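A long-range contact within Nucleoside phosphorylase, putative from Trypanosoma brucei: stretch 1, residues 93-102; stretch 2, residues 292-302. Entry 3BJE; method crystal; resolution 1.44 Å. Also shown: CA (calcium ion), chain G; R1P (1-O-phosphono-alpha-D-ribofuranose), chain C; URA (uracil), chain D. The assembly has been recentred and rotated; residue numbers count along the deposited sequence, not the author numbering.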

# COMPACT_ATOMS: atom_id res chain seq x y z
N THR A 93 1.74 9.75 3.57
CA THR A 93 0.80 8.65 3.48
C THR A 93 1.46 7.29 3.42
O THR A 93 0.80 6.28 3.62
CB THR A 93 -0.06 8.81 2.22
OG1 THR A 93 0.77 8.73 1.06
CG2 THR A 93 -0.79 10.17 2.21
N GLY A 94 2.76 7.27 3.15
CA GLY A 94 3.42 6.03 2.77
C GLY A 94 2.98 5.67 1.36
O GLY A 94 2.30 6.44 0.69
N MET A 95 3.33 4.47 0.92
CA MET A 95 3.16 4.10 -0.48
C MET A 95 1.83 3.45 -0.74
O MET A 95 1.44 2.54 -0.01
CB MET A 95 4.30 3.18 -0.91
CG MET A 95 5.64 3.79 -0.69
SD MET A 95 7.00 2.82 -1.34
CE MET A 95 7.10 1.54 -0.11
N GLY A 96 1.14 3.90 -1.78
CA GLY A 96 -0.00 3.17 -2.30
C GLY A 96 -1.41 3.69 -2.07
O GLY A 96 -1.68 4.47 -1.16
N VAL A 97 -2.30 3.25 -2.95
CA VAL A 97 -3.71 3.63 -2.91
C VAL A 97 -4.44 3.08 -1.69
O VAL A 97 -5.43 3.65 -1.23
CB VAL A 97 -4.47 3.20 -4.20
CG1 VAL A 97 -4.05 4.07 -5.40
CG2 VAL A 97 -4.31 1.69 -4.47
N ASP A 98 -3.93 1.97 -1.16
CA ASP A 98 -4.45 1.41 0.07
C ASP A 98 -4.17 2.35 1.24
O ASP A 98 -5.04 2.59 2.08
CB ASP A 98 -3.86 0.02 0.31
CG ASP A 98 -2.36 0.00 0.42
OD1 ASP A 98 -1.65 0.75 -0.28
OD2 ASP A 98 -1.84 -0.83 1.17
N ASN A 99 -2.96 2.90 1.26
CA ASN A 99 -2.57 3.91 2.27
C ASN A 99 -3.42 5.17 2.13
O ASN A 99 -3.82 5.80 3.12
CB ASN A 99 -1.09 4.25 2.15
CG ASN A 99 -0.19 3.11 2.62
OD1 ASN A 99 -0.34 1.95 2.20
ND2 ASN A 99 0.75 3.45 3.50
N ILE A 100 -3.69 5.55 0.88
CA ILE A 100 -4.57 6.68 0.59
C ILE A 100 -5.97 6.43 1.16
O ILE A 100 -6.58 7.32 1.78
CB ILE A 100 -4.64 7.00 -0.94
CG1 ILE A 100 -3.28 7.48 -1.50
CG2 ILE A 100 -5.74 8.03 -1.22
CD1 ILE A 100 -2.64 8.65 -0.76
N GLU A 101 -6.49 5.23 0.94
CA GLU A 101 -7.82 4.87 1.41
C GLU A 101 -7.87 5.06 2.94
O GLU A 101 -8.82 5.62 3.48
CB GLU A 101 -8.16 3.44 1.00
CG GLU A 101 -9.64 3.03 1.23
CD GLU A 101 -9.91 2.16 2.46
OE1 GLU A 101 -9.00 2.05 3.35
OE2 GLU A 101 -11.02 1.59 2.56
N ILE A 102 -6.82 4.62 3.63
CA ILE A 102 -6.74 4.81 5.07
C ILE A 102 -6.78 6.29 5.44
O ILE A 102 -7.59 6.75 6.24
CB ILE A 102 -5.47 4.16 5.62
CG1 ILE A 102 -5.62 2.64 5.60
CG2 ILE A 102 -5.19 4.66 7.06
CD1 ILE A 102 -4.32 1.89 5.87
N GLU A 292 2.54 6.14 -11.23
CA GLU A 292 2.92 6.16 -9.82
C GLU A 292 1.92 5.28 -9.02
O GLU A 292 1.23 4.42 -9.61
CB GLU A 292 3.05 7.60 -9.29
CG GLU A 292 1.91 8.56 -9.65
CD GLU A 292 0.65 8.22 -8.90
OE1 GLU A 292 0.52 8.69 -7.75
OE2 GLU A 292 -0.18 7.46 -9.47
N MET A 293 1.83 5.48 -7.70
CA MET A 293 1.11 4.51 -6.86
C MET A 293 -0.04 5.04 -5.99
O MET A 293 -0.61 4.27 -5.22
CB MET A 293 2.12 3.77 -5.97
CG MET A 293 3.10 2.93 -6.77
SD MET A 293 4.34 2.06 -5.80
CE MET A 293 3.28 0.93 -4.84
N GLU A 294 -0.41 6.32 -6.10
CA GLU A 294 -1.44 6.92 -5.23
C GLU A 294 -2.58 7.70 -5.88
O GLU A 294 -3.65 7.83 -5.30
CB GLU A 294 -0.76 7.84 -4.19
CG GLU A 294 0.11 7.08 -3.18
CD GLU A 294 1.59 7.01 -3.55
OE1 GLU A 294 2.11 7.94 -4.18
OE2 GLU A 294 2.27 6.00 -3.19
N THR A 295 -2.35 8.23 -7.08
CA THR A 295 -3.19 9.32 -7.58
C THR A 295 -4.62 8.91 -7.90
O THR A 295 -5.55 9.65 -7.62
CB THR A 295 -2.49 10.02 -8.77
OG1 THR A 295 -1.34 10.69 -8.28
CG2 THR A 295 -3.40 11.04 -9.44
N SER A 296 -4.81 7.74 -8.52
CA SER A 296 -6.15 7.29 -8.90
C SER A 296 -7.11 7.34 -7.70
O SER A 296 -8.20 7.91 -7.82
CB SER A 296 -6.10 5.86 -9.44
OG SER A 296 -5.51 4.99 -8.49
N ALA A 297 -6.71 6.76 -6.56
CA ALA A 297 -7.59 6.71 -5.37
C ALA A 297 -7.74 8.09 -4.72
O ALA A 297 -8.79 8.42 -4.18
CB ALA A 297 -7.06 5.70 -4.33
N ILE A 298 -6.69 8.89 -4.73
CA ILE A 298 -6.82 10.25 -4.23
C ILE A 298 -7.91 10.96 -4.98
O ILE A 298 -8.76 11.61 -4.39
CB ILE A 298 -5.50 11.04 -4.41
CG1 ILE A 298 -4.46 10.53 -3.44
CG2 ILE A 298 -5.72 12.55 -4.22
CD1 ILE A 298 -3.06 11.08 -3.73
N CYS A 299 -7.85 10.90 -6.32
CA CYS A 299 -8.84 11.57 -7.14
C CYS A 299 -10.26 10.99 -6.94
O CYS A 299 -11.24 11.72 -6.78
CB CYS A 299 -8.44 11.50 -8.60
SG CYS A 299 -7.01 12.55 -8.98
N TYR A 300 -10.36 9.68 -6.99
CA TYR A 300 -11.66 9.02 -6.91
C TYR A 300 -12.35 9.20 -5.56
O TYR A 300 -13.52 9.57 -5.49
CB TYR A 300 -11.53 7.53 -7.23
CG TYR A 300 -12.87 6.83 -7.30
CD1 TYR A 300 -13.55 6.69 -8.50
CD2 TYR A 300 -13.47 6.34 -6.15
CE1 TYR A 300 -14.80 6.07 -8.54
CE2 TYR A 300 -14.71 5.71 -6.18
CZ TYR A 300 -15.38 5.59 -7.38
OH TYR A 300 -16.61 4.98 -7.44
N LEU A 301 -11.63 8.90 -4.50
CA LEU A 301 -12.21 8.96 -3.16
C LEU A 301 -12.47 10.42 -2.76
O LEU A 301 -13.50 10.70 -2.15
CB LEU A 301 -11.29 8.28 -2.17
CG LEU A 301 -11.12 6.76 -2.38
CD1 LEU A 301 -10.13 6.18 -1.38
CD2 LEU A 301 -12.45 6.02 -2.19
N SER A 302 -11.57 11.35 -3.14
CA SER A 302 -11.81 12.78 -2.84
C SER A 302 -13.05 13.27 -3.57
O SER A 302 -13.91 13.95 -2.97
CB SER A 302 -10.59 13.65 -3.17
OG SER A 302 -9.48 13.29 -2.37
CA CA G . 0.59 0.38 0.59
C5 R1P C . 7.52 4.45 -4.91
O5 R1P C . 8.94 4.62 -4.94
C4 R1P C . 6.85 5.66 -4.28
O4 R1P C . 7.30 6.88 -4.89
C1 R1P C . 6.19 7.60 -5.46
C2 R1P C . 5.14 6.50 -5.70
O2 R1P C . 3.79 6.94 -5.95
C3 R1P C . 5.34 5.62 -4.46
O3 R1P C . 4.73 6.19 -3.29
O1 R1P C . 5.74 8.72 -4.64
P R1P C . 6.40 9.34 -3.31
O1P R1P C . 6.24 8.14 -2.36
O2P R1P C . 5.51 10.52 -2.97
O3P R1P C . 7.84 9.67 -3.55
N1 URA D . 7.46 6.09 -8.50
C2 URA D . 6.75 5.11 -9.11
O2 URA D . 5.70 4.63 -8.58
N3 URA D . 7.16 4.62 -10.27
C4 URA D . 8.28 5.07 -10.86
O4 URA D . 8.61 4.58 -11.95
C5 URA D . 9.03 6.06 -10.25
C6 URA D . 8.59 6.56 -9.04

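The contact joins two loop-to-helix turns almost 200 residues apart in sequence and buries 472 Å², both sides summed. Stretch 1 begins with a turn that barely touches its partner but is internally braced: Thr-93 OG1 donates to Gly-94 O (2.8 Å), and Asn-99 ND2 donates to Thr-93 O (2.8 Å). Gly-94 has positive phi, and a CB here would lie only 2.8 Å from Asn-99 ND2, so glycine suits the tight fold. Met-95 presents its backbone in two directions. Its O binds the calcium ion (2.4 Å), together with the side chains of Asp-98 and Asn-99, while its CA packs 3.4 Å from Glu-294 OE2.

Gly-96, the N-cap of helix 97-102, supplies the one hydrogen bond between the stretches, from Gly-96 N to Glu-294 OE2 (2.8 Å, 162°). The Glu-294 side chain, with chi2 at 95°, brings its carboxylate to this amide and also to the ribose phosphate, whose O3 donates a very short bond to Glu-294 OE2 (2.5 Å). One oxygen thus ties stretch 1 to the ligand. Gly-96 CA also makes a CA-H...O contact with Met-293 O (3.2 Å), and a CB at this position would clash with Asp-98 OD1.

Beyond the cap, the contact becomes largely apolar. The helices run in broadly the same direction, at 30°, with their axes approaching to 8.4 Å. Val-97 CG1 rests 3.6 Å from Ala-297 CB and 3.5 Å from Ser-296 OG. One turn on, Ile-100 points toward stretch 2 and has the largest covered area of any residue here: its CG1 meets Glu-294 CB at 3.7 Å, and its CG2 lies 3.6 Å from Ile-298 CG1 and 4.1 Å from Ala-297 CB. The small Ala-297 side chain thus contacts both Val-97 and Ile-100. Finally, Leu-301 CD1 packs against Glu-101 CA (3.9 Å), while the end of the Glu-101 side chain leads away.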